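Local coordinates for putative uncharacterized protein TCIL3000_10_9440 (Trypanosoma congolense, PDB 5KMX) that is of unknown function but carries a bilobed surface ectodomain expressed at the insect stage, and is a putative sensor, at residues H119-F122 with R123-I127; K139-L142 with G143-C146; M169-E172 with S173-Y176; P182-D185 with I186-G189. All coordinates share one frame; numbering follows the deposited sequence.

Interaction 1. Residues H119-F122 with R123-I127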
loop_
_atom_site.group_PDB
_atom_site.type_symbol
_atom_site.label_atom_id
_atom_site.label_comp_id
_atom_site.label_asym_id
_atom_site.label_seq_id
_atom_site.Cartn_x
_atom_site.Cartn_y
_atom_site.Cartn_z
ATOM N N HIS A 119 1.750 -7.536 28.292
ATOM C CA HIS A 119 2.342 -8.546 27.423
ATOM C C HIS A 119 1.347 -9.647 27.061
ATOM O O HIS A 119 1.195 -9.993 25.890
ATOM C CB HIS A 119 3.578 -9.150 28.095
ATOM C CG HIS A 119 4.146 -10.336 27.376
ATOM N ND1 HIS A 119 4.825 -11.342 28.026
ATOM C CD2 HIS A 119 4.145 -10.669 26.063
ATOM C CE1 HIS A 119 5.210 -12.250 27.146
ATOM N NE2 HIS A 119 4.810 -11.865 25.949
ATOM N N ASP A 120 0.667 -10.197 28.062
ATOM C CA ASP A 120 -0.226 -11.329 27.829
ATOM C C ASP A 120 -1.524 -10.915 27.138
ATOM O O ASP A 120 -2.203 -11.753 26.546
ATOM C CB ASP A 120 -0.547 -12.057 29.142
ATOM C CG ASP A 120 -0.750 -11.111 30.308
ATOM O OD1 ASP A 120 -1.024 -9.918 30.067
ATOM O OD2 ASP A 120 -0.635 -11.563 31.467
ATOM N N GLU A 121 -1.875 -9.633 27.205
ATOM C CA GLU A 121 -3.038 -9.149 26.470
ATOM C C GLU A 121 -2.670 -9.049 24.993
ATOM O O GLU A 121 -3.444 -9.456 24.126
ATOM C CB GLU A 121 -3.527 -7.802 27.016
ATOM C CG GLU A 121 -2.555 -6.646 26.857
ATOM C CD GLU A 121 -3.059 -5.373 27.511
ATOM O OE1 GLU A 121 -3.212 -5.359 28.750
ATOM O OE2 GLU A 121 -3.309 -4.388 26.785
ATOM N N PHE A 122 -1.478 -8.522 24.717
ATOM C CA PHE A 122 -0.925 -8.530 23.366
ATOM C C PHE A 122 -0.931 -9.959 22.842
ATOM O O PHE A 122 -1.248 -10.209 21.678
ATOM C CB PHE A 122 0.500 -7.959 23.356
ATOM C CG PHE A 122 1.174 -8.009 22.008
ATOM C CD1 PHE A 122 1.747 -9.185 21.544
ATOM C CD2 PHE A 122 1.251 -6.876 21.215
ATOM C CE1 PHE A 122 2.366 -9.232 20.309
ATOM C CE2 PHE A 122 1.874 -6.918 19.981
ATOM C CZ PHE A 122 2.432 -8.097 19.529
ATOM N N ARG A 123 -0.582 -10.892 23.722
ATOM C CA ARG A 123 -0.596 -12.311 23.400
ATOM C C ARG A 123 -2.015 -12.761 23.082
ATOM O O ARG A 123 -2.253 -13.468 22.103
ATOM C CB ARG A 123 -0.040 -13.128 24.565
ATOM C CG ARG A 123 0.469 -14.502 24.181
ATOM C CD ARG A 123 0.661 -15.374 25.414
ATOM N NE ARG A 123 1.610 -16.464 25.177
ATOM C CZ ARG A 123 2.674 -16.734 25.934
ATOM N NH1 ARG A 123 3.462 -17.750 25.614
ATOM N NH2 ARG A 123 2.963 -16.004 27.008
ATOM N N ASN A 124 -2.956 -12.332 23.917
ATOM C CA ASN A 124 -4.352 -12.723 23.775
ATOM C C ASN A 124 -4.983 -12.118 22.521
ATOM O O ASN A 124 -5.708 -12.803 21.805
ATOM C CB ASN A 124 -5.155 -12.315 25.017
ATOM C CG ASN A 124 -4.848 -13.175 26.235
ATOM O OD1 ASN A 124 -4.697 -14.394 26.134
ATOM N ND2 ASN A 124 -4.764 -12.537 27.400
ATOM N N LYS A 125 -4.710 -10.840 22.259
ATOM C CA LYS A 125 -5.204 -10.185 21.045
ATOM C C LYS A 125 -4.785 -10.962 19.805
ATOM O O LYS A 125 -5.596 -11.206 18.913
ATOM C CB LYS A 125 -4.697 -8.740 20.938
ATOM C CG LYS A 125 -5.632 -7.696 21.525
ATOM C CD LYS A 125 -5.461 -7.583 23.026
ATOM C CE LYS A 125 -6.354 -6.501 23.609
ATOM N NZ LYS A 125 -6.027 -6.225 25.034
ATOM N N CYS A 126 -3.515 -11.355 19.766
ATOM C CA CYS A 126 -2.963 -12.098 18.640
ATOM C C CYS A 126 -3.718 -13.396 18.410
ATOM O O CYS A 126 -4.184 -13.665 17.302
ATOM C CB CYS A 126 -1.484 -12.397 18.876
ATOM S SG CYS A 126 -0.703 -13.330 17.546
ATOM N N ILE A 127 -3.830 -14.203 19.457
ATOM C CA ILE A 127 -4.587 -15.441 19.370
ATOM C C ILE A 127 -6.038 -15.102 19.037
ATOM O O ILE A 127 -6.576 -15.569 18.032
ATOM C CB ILE A 127 -4.513 -16.257 20.686
ATOM C CG1 ILE A 127 -3.054 -16.540 21.069
ATOM C CG2 ILE A 127 -5.283 -17.568 20.560
ATOM C CD1 ILE A 127 -2.279 -17.358 20.047
#
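The amide of K125 bonds to the carbonyl of E121 in the shortest backbone link of this stretch: K125 N to E121 O measures 2.6 Å, with an almost linear N-H...O angle of 171°. By comparison, the R123 N to H119 O bond spans 2.9 Å, and C126 N to F122 O is stretched to 3.2 Å. N124 N reaches D120 O at 2.8 Å but comes from above the carbonyl plane, 38° out of it. These four successive i to i+4 bonds belong to helix 116-128, a short helix lying against the strands that follow it. Its packed side is carried by F122 and C126. F122 meets the ring of Y99 and touches Y133 and C149, while C126 is tied to C149 on strand 145-165 by a disulfide. H119 completes this side, hydrogen-bonding through NE2 to Y133 OH. R123, with its chain extended from CG to NE, also leans on Y133 and T135, its NH2 lying 4.4 Å from H119 CE1. On the outward side the backbone bond of K125 is short, and it is the side-chain ends that are loosely held. A bend at chi2 (82°) turns the K125 chain so that it runs beside E121, pointing the same way, with NZ 3.6 Å from E121 CB. Even so, E121 OE2 and K125 NZ make a long salt bridge of 3.7 Å, whereas E121 OE1 pairs more firmly with R117, one helical turn earlier.

Interaction 2. Residues K139-L142 with G143-C146. With SO4 (sulfate ion), chain F.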
loop_
_atom_site.group_PDB
_atom_site.type_symbol
_atom_site.label_atom_id
_atom_site.label_comp_id
_atom_site.label_asym_id
_atom_site.label_seq_id
_atom_site.Cartn_x
_atom_site.Cartn_y
_atom_site.Cartn_z
ATOM N N LYS A 139 11.674 -15.008 29.692
ATOM C CA LYS A 139 11.061 -13.987 30.534
ATOM C C LYS A 139 11.032 -12.649 29.797
ATOM O O LYS A 139 11.969 -12.311 29.072
ATOM C CB LYS A 139 11.818 -13.856 31.858
ATOM C CG LYS A 139 11.196 -12.869 32.830
ATOM C CD LYS A 139 11.784 -13.003 34.227
ATOM C CE LYS A 139 11.237 -14.225 34.952
ATOM N NZ LYS A 139 11.710 -14.303 36.362
ATOM N N CYS A 140 9.953 -11.897 29.987
ATOM C CA CYS A 140 9.763 -10.627 29.295
ATOM C C CYS A 140 10.318 -9.471 30.128
ATOM O O CYS A 140 9.610 -8.887 30.948
ATOM C CB CYS A 140 8.275 -10.415 28.993
ATOM S SG CYS A 140 7.900 -9.017 27.918
ATOM N N ARG A 141 11.594 -9.155 29.912
ATOM C CA ARG A 141 12.280 -8.109 30.667
ATOM C C ARG A 141 12.220 -6.773 29.935
ATOM O O ARG A 141 12.033 -6.739 28.722
ATOM C CB ARG A 141 13.739 -8.496 30.909
ATOM C CG ARG A 141 13.926 -9.862 31.540
ATOM C CD ARG A 141 15.384 -10.275 31.514
ATOM N NE ARG A 141 15.558 -11.683 31.858
ATOM C CZ ARG A 141 15.332 -12.692 31.023
ATOM N NH1 ARG A 141 14.913 -12.459 29.785
ATOM N NH2 ARG A 141 15.519 -13.940 31.428
ATOM N N LEU A 142 12.396 -5.682 30.677
ATOM C CA LEU A 142 12.358 -4.335 30.110
ATOM C C LEU A 142 13.296 -4.192 28.912
ATOM O O LEU A 142 14.478 -4.533 28.990
ATOM C CB LEU A 142 12.720 -3.301 31.181
ATOM C CG LEU A 142 12.926 -1.849 30.732
ATOM C CD1 LEU A 142 11.598 -1.180 30.404
ATOM C CD2 LEU A 142 13.682 -1.064 31.791
ATOM N N GLY A 143 12.757 -3.682 27.810
ATOM C CA GLY A 143 13.541 -3.426 26.616
ATOM C C GLY A 143 13.792 -4.670 25.786
ATOM O O GLY A 143 14.570 -4.635 24.833
ATOM N N GLU A 144 13.132 -5.769 26.144
ATOM C CA GLU A 144 13.341 -7.046 25.471
ATOM C C GLU A 144 12.289 -7.314 24.404
ATOM O O GLU A 144 11.119 -6.971 24.571
ATOM C CB GLU A 144 13.330 -8.192 26.485
ATOM C CG GLU A 144 13.655 -9.547 25.886
ATOM C CD GLU A 144 14.131 -10.543 26.922
ATOM O OE1 GLU A 144 14.878 -11.473 26.552
ATOM O OE2 GLU A 144 13.756 -10.398 28.103
ATOM N N LYS A 145 12.720 -7.933 23.308
ATOM C CA LYS A 145 11.797 -8.473 22.321
ATOM C C LYS A 145 11.282 -9.812 22.824
ATOM O O LYS A 145 11.874 -10.858 22.558
ATOM C CB LYS A 145 12.478 -8.630 20.959
ATOM C CG LYS A 145 12.659 -7.328 20.207
ATOM C CD LYS A 145 11.322 -6.749 19.816
ATOM C CE LYS A 145 11.487 -5.633 18.808
ATOM N NZ LYS A 145 12.236 -4.455 19.337
ATOM N N CYS A 146 10.175 -9.767 23.556
ATOM C CA CYS A 146 9.667 -10.940 24.253
ATOM C C CYS A 146 9.034 -11.952 23.305
ATOM O O CYS A 146 8.974 -13.143 23.611
ATOM C CB CYS A 146 8.647 -10.520 25.310
ATOM S SG CYS A 146 9.210 -9.176 26.374
HETATM S S SO4 F . 16.161 -15.404 27.953
HETATM O O1 SO4 F . 16.995 -16.162 28.881
HETATM O O2 SO4 F . 14.958 -14.946 28.643
HETATM O O3 SO4 F . 16.910 -14.252 27.459
HETATM O O4 SO4 F . 15.781 -16.254 26.828
#
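E144 OE2 takes two hydrogen bonds from a single residue, R141, using both of its lone pairs. The anti lone pair receives the backbone amide, R141 N to E144 OE2 at 3.1 Å and 159°. On its syn side it meets R141 NH1 at 2.9 Å, in a salt bridge lying near the guanidinium plane. The two side chains run side by side in the same direction, their flat ends turned 43° apart. E144 reaches back because chi1 (-175°) swings CG to the far side of CB from the backbone N and the chain beyond is extended. The frame is a type II beta turn from R141 to E144, closed by E144 N to R141 O at 3.0 Å; G143 occupies its third position with positive phi. This turn leads from the loop after strand 132-135 into strand 145-165, and a disulfide between C140 SG and C146 SG (2.0 Å) joins the two arms behind it. At the guanidinium edge formed by NH1 and NH2 a sulfate, probably from the crystallisation liquor, is gripped through one oxygen: O2 lies 2.7 Å from R141 NH1 and 3.0 Å from R141 NH2. K139 CB sits 3.6 Å above one face of the same guanidinium, toward the rim.

Interaction 3. Residues M169-E172 with S173-Y176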
loop_
_atom_site.group_PDB
_atom_site.type_symbol
_atom_site.label_atom_id
_atom_site.label_comp_id
_atom_site.label_asym_id
_atom_site.label_seq_id
_atom_site.Cartn_x
_atom_site.Cartn_y
_atom_site.Cartn_z
ATOM N N MET A 169 3.833 8.571 -23.136
ATOM C CA MET A 169 3.474 7.186 -22.854
ATOM C C MET A 169 3.982 6.747 -21.487
ATOM O O MET A 169 4.963 7.285 -20.977
ATOM C CB MET A 169 4.040 6.261 -23.929
ATOM C CG MET A 169 3.254 6.254 -25.226
ATOM S SD MET A 169 4.179 5.519 -26.591
ATOM C CE MET A 169 4.904 4.087 -25.786
ATOM N N TYR A 170 3.310 5.756 -20.907
ATOM C CA TYR A 170 3.698 5.216 -19.610
ATOM C C TYR A 170 3.818 3.699 -19.669
ATOM O O TYR A 170 3.441 3.064 -20.654
ATOM C CB TYR A 170 2.692 5.624 -18.530
ATOM C CG TYR A 170 2.634 7.115 -18.289
ATOM C CD1 TYR A 170 3.461 7.720 -17.353
ATOM C CD2 TYR A 170 1.754 7.920 -19.000
ATOM C CE1 TYR A 170 3.417 9.082 -17.132
ATOM C CE2 TYR A 170 1.699 9.285 -18.782
ATOM C CZ TYR A 170 2.534 9.861 -17.848
ATOM O OH TYR A 170 2.484 11.218 -17.630
ATOM N N ARG A 171 4.347 3.133 -18.593
ATOM C CA ARG A 171 4.619 1.707 -18.505
ATOM C C ARG A 171 4.804 1.381 -17.030
ATOM O O ARG A 171 5.313 2.215 -16.280
ATOM C CB ARG A 171 5.856 1.353 -19.337
ATOM C CG ARG A 171 6.498 0.007 -19.036
ATOM C CD ARG A 171 7.851 -0.096 -19.725
ATOM N NE ARG A 171 8.814 -0.855 -18.928
ATOM C CZ ARG A 171 10.126 -0.626 -18.907
ATOM N NH1 ARG A 171 10.655 0.349 -19.636
ATOM N NH2 ARG A 171 10.913 -1.373 -18.147
ATOM N N GLU A 172 4.385 0.192 -16.603
ATOM C CA GLU A 172 4.405 -0.132 -15.179
ATOM C C GLU A 172 5.823 -0.024 -14.629
ATOM O O GLU A 172 6.785 -0.484 -15.247
ATOM C CB GLU A 172 3.824 -1.529 -14.913
ATOM C CG GLU A 172 4.758 -2.713 -15.157
ATOM C CD GLU A 172 4.194 -4.013 -14.604
ATOM O OE1 GLU A 172 4.091 -4.994 -15.372
ATOM O OE2 GLU A 172 3.855 -4.054 -13.399
ATOM N N SER A 173 5.939 0.607 -13.468
ATOM C CA SER A 173 7.233 0.861 -12.855
ATOM C C SER A 173 7.870 -0.424 -12.347
ATOM O O SER A 173 7.237 -1.203 -11.635
ATOM C CB SER A 173 7.085 1.858 -11.706
ATOM O OG SER A 173 8.311 2.027 -11.017
ATOM N N ASP A 174 9.128 -0.638 -12.716
ATOM C CA ASP A 174 9.878 -1.788 -12.231
ATOM C C ASP A 174 10.279 -1.586 -10.775
ATOM O O ASP A 174 10.152 -2.496 -9.956
ATOM C CB ASP A 174 11.122 -2.020 -13.091
ATOM C CG ASP A 174 10.788 -2.540 -14.476
ATOM O OD1 ASP A 174 9.840 -3.342 -14.604
ATOM O OD2 ASP A 174 11.477 -2.143 -15.440
ATOM N N LYS A 175 10.752 -0.387 -10.458
ATOM C CA LYS A 175 11.247 -0.090 -9.119
ATOM C C LYS A 175 10.112 0.048 -8.107
ATOM O O LYS A 175 10.222 -0.433 -6.980
ATOM C CB LYS A 175 12.093 1.187 -9.139
ATOM C CG LYS A 175 13.333 1.103 -10.029
ATOM C CD LYS A 175 14.316 0.043 -9.545
ATOM C CE LYS A 175 14.852 -0.812 -10.682
ATOM N NZ LYS A 175 15.099 -2.216 -10.252
ATOM N N TYR A 176 9.027 0.702 -8.512
ATOM C CA TYR A 176 7.862 0.867 -7.646
ATOM C C TYR A 176 6.773 -0.144 -7.982
ATOM O O TYR A 176 5.904 0.121 -8.810
ATOM C CB TYR A 176 7.295 2.281 -7.761
ATOM C CG TYR A 176 8.210 3.350 -7.224
ATOM C CD1 TYR A 176 8.360 3.537 -5.856
ATOM C CD2 TYR A 176 8.918 4.178 -8.080
ATOM C CE1 TYR A 176 9.194 4.517 -5.357
ATOM C CE2 TYR A 176 9.755 5.160 -7.591
ATOM C CZ TYR A 176 9.889 5.325 -6.229
ATOM O OH TYR A 176 10.722 6.304 -5.736
#
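The guanidinium of R171 and the carboxylate of D174 meet with their planes 62° apart, so neither lies flat against the other. The acid approaches obliquely, and a single pair of atoms makes the contact: R171 NH2 to D174 OD2 at 2.9 Å, a salt bridge. D174 OD1 stays 4.2 Å from R171 NH2, which shows that the carboxylate is engaged through one oxygen and not as a two-pronged pair. The bridge spans the end of strand 169-172, where S173 begins an ST motif and the chain leaves the sheet. R171 reaches across because its first torsion is extended (chi1 163°) and the chain then bends at chi3, bringing the head round to the acid three residues on. The two side chains cross at a slant, and the backbone between them adds no bond of its own: R171 O to S173 N is 3.3 Å, but at a poor angle. Both partners of the bridge are exposed, whereas S173 between them is buried. Strand 169-172 is the antiparallel neighbour of strand 145-165, and the backbone of S173 still pairs with V161 there. Further along, the hydroxyl of Y176 bonds to Q214 on helix 208-216, the last in this chain. The S173 hydroxyl is shared between a carboxylate and the chain: OG is hydrogen-bonded to E205 OE2, and it accepts the amide three residues on, Y176 N to S173 OG measuring 2.9 Å at 159°.

Interaction 4. Residues P182-D185 with I186-G189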
loop_
_atom_site.group_PDB
_atom_site.type_symbol
_atom_site.label_atom_id
_atom_site.label_comp_id
_atom_site.label_asym_id
_atom_site.label_seq_id
_atom_site.Cartn_x
_atom_site.Cartn_y
_atom_site.Cartn_z
ATOM N N PRO A 182 7.438 -0.323 1.621
ATOM C CA PRO A 182 8.708 -0.311 0.882
ATOM C C PRO A 182 8.572 -0.594 -0.619
ATOM O O PRO A 182 9.566 -0.913 -1.273
ATOM C CB PRO A 182 9.504 -1.422 1.569
ATOM C CG PRO A 182 8.467 -2.392 1.993
ATOM C CD PRO A 182 7.268 -1.575 2.380
ATOM N N PHE A 183 7.353 -0.490 -1.143
ATOM C CA PHE A 183 7.103 -0.544 -2.584
ATOM C C PHE A 183 7.344 -1.925 -3.196
ATOM O O PHE A 183 7.759 -2.030 -4.350
ATOM C CB PHE A 183 7.967 0.493 -3.312
ATOM C CG PHE A 183 7.931 1.858 -2.685
ATOM C CD1 PHE A 183 6.760 2.596 -2.678
ATOM C CD2 PHE A 183 9.063 2.403 -2.102
ATOM C CE1 PHE A 183 6.716 3.847 -2.104
ATOM C CE2 PHE A 183 9.026 3.660 -1.525
ATOM C CZ PHE A 183 7.849 4.381 -1.527
ATOM N N TYR A 184 7.087 -2.980 -2.428
ATOM C CA TYR A 184 7.108 -4.335 -2.973
ATOM C C TYR A 184 5.745 -4.693 -3.573
ATOM O O TYR A 184 4.793 -3.919 -3.469
ATOM C CB TYR A 184 7.488 -5.353 -1.893
ATOM C CG TYR A 184 8.829 -5.097 -1.227
ATOM C CD1 TYR A 184 9.930 -4.660 -1.958
ATOM C CD2 TYR A 184 8.993 -5.297 0.138
ATOM C CE1 TYR A 184 11.155 -4.430 -1.342
ATOM C CE2 TYR A 184 10.208 -5.068 0.757
ATOM C CZ TYR A 184 11.284 -4.636 0.015
ATOM O OH TYR A 184 12.491 -4.411 0.639
ATOM N N ASP A 185 5.662 -5.864 -4.204
ATOM C CA ASP A 185 4.408 -6.352 -4.777
ATOM C C ASP A 185 3.326 -6.472 -3.700
ATOM O O ASP A 185 2.159 -6.159 -3.944
ATOM C CB ASP A 185 4.615 -7.713 -5.468
ATOM C CG ASP A 185 5.128 -7.584 -6.895
ATOM O OD1 ASP A 185 4.773 -6.604 -7.582
ATOM O OD2 ASP A 185 5.877 -8.480 -7.338
ATOM N N ILE A 186 3.725 -6.903 -2.505
ATOM C CA ILE A 186 2.781 -7.167 -1.420
ATOM C C ILE A 186 2.612 -5.969 -0.482
ATOM O O ILE A 186 1.852 -6.036 0.485
ATOM C CB ILE A 186 3.219 -8.389 -0.584
ATOM C CG1 ILE A 186 4.645 -8.201 -0.061
ATOM C CG2 ILE A 186 3.143 -9.652 -1.422
ATOM C CD1 ILE A 186 4.998 -9.114 1.087
ATOM N N SER A 187 3.316 -4.878 -0.766
ATOM C CA SER A 187 3.191 -3.662 0.033
ATOM C C SER A 187 1.861 -2.976 -0.276
ATOM O O SER A 187 1.837 -1.890 -0.856
ATOM C CB SER A 187 4.362 -2.711 -0.235
ATOM O OG SER A 187 5.604 -3.356 -0.009
ATOM N N GLN A 188 0.759 -3.617 0.112
ATOM C CA GLN A 188 -0.577 -3.126 -0.216
ATOM C C GLN A 188 -1.431 -2.953 1.038
ATOM O O GLN A 188 -1.004 -3.285 2.144
ATOM C CB GLN A 188 -1.267 -4.083 -1.195
ATOM C CG GLN A 188 -0.396 -4.513 -2.376
ATOM C CD GLN A 188 -0.011 -3.357 -3.283
ATOM O OE1 GLN A 188 -0.546 -2.256 -3.165
ATOM N NE2 GLN A 188 0.921 -3.607 -4.198
ATOM N N GLY A 189 -2.638 -2.424 0.855
ATOM C CA GLY A 189 -3.563 -2.233 1.954
ATOM C C GLY A 189 -4.254 -3.533 2.310
ATOM O O GLY A 189 -5.194 -3.948 1.631
#
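S187 turns its side chain back toward Y184, so that OG sits beside the start of the turn. Chi1 of -55° places OG opposite the carbonyl carbon, from where it accepts the Y184 amide: Y184 N to S187 OG is 2.9 Å at 143°. The hydroxyl also lies 3.3 Å from Y184 CB and 3.4 Å from P182 CD, wedged between the proline ring and the base of the tyrosine. The Y184 ring leads away from this point, with P182 O 3.8 Å above one face and offset toward the rim. Q188 bends at chi2 to bring its amide to the carbonyl of D185; Q188 NE2 to D185 O is 2.8 Å and nearly straight at 166°. The oxygen lies in the amide plane of Q188, although the nitrogen stands above the carbonyl plane of D185. Q188 OE1 takes the backbone N of Y159, joining the loop to strand 145-165. P182, preceded by a cis peptide bond, and I186 both pack on the backbone of a bound peptide. D185 and I186 have the backbone angles of a type I beta turn, closed weakly by S187 N to Y184 O at 3.2 Å, and an inverse gamma turn centred on S187 overlaps its end, its Q188 N bonding to I186 O.

In the fold
Along the chain the four contacts come in series, and in space they form two pairs. Interactions 1 and 2 have centres about 15 Å apart and touch where H119 packs on the C140-C146 disulfide, making one end rich in cysteines. Interactions 3 and 4 are likewise about 15 Å between centres and meet through Y176 and F183. The centres of interactions 1 and 3 lie about 41 Å apart, on opposite sides of the chain's centre, consistent with the bilobed architecture. Strand 145-165 spans the distance: interaction 2 opens it, strand 169-172 of interaction 3 pairs with it, and the loop of interaction 4, near the chain's centre, leads into strand 189-191, another of its partners.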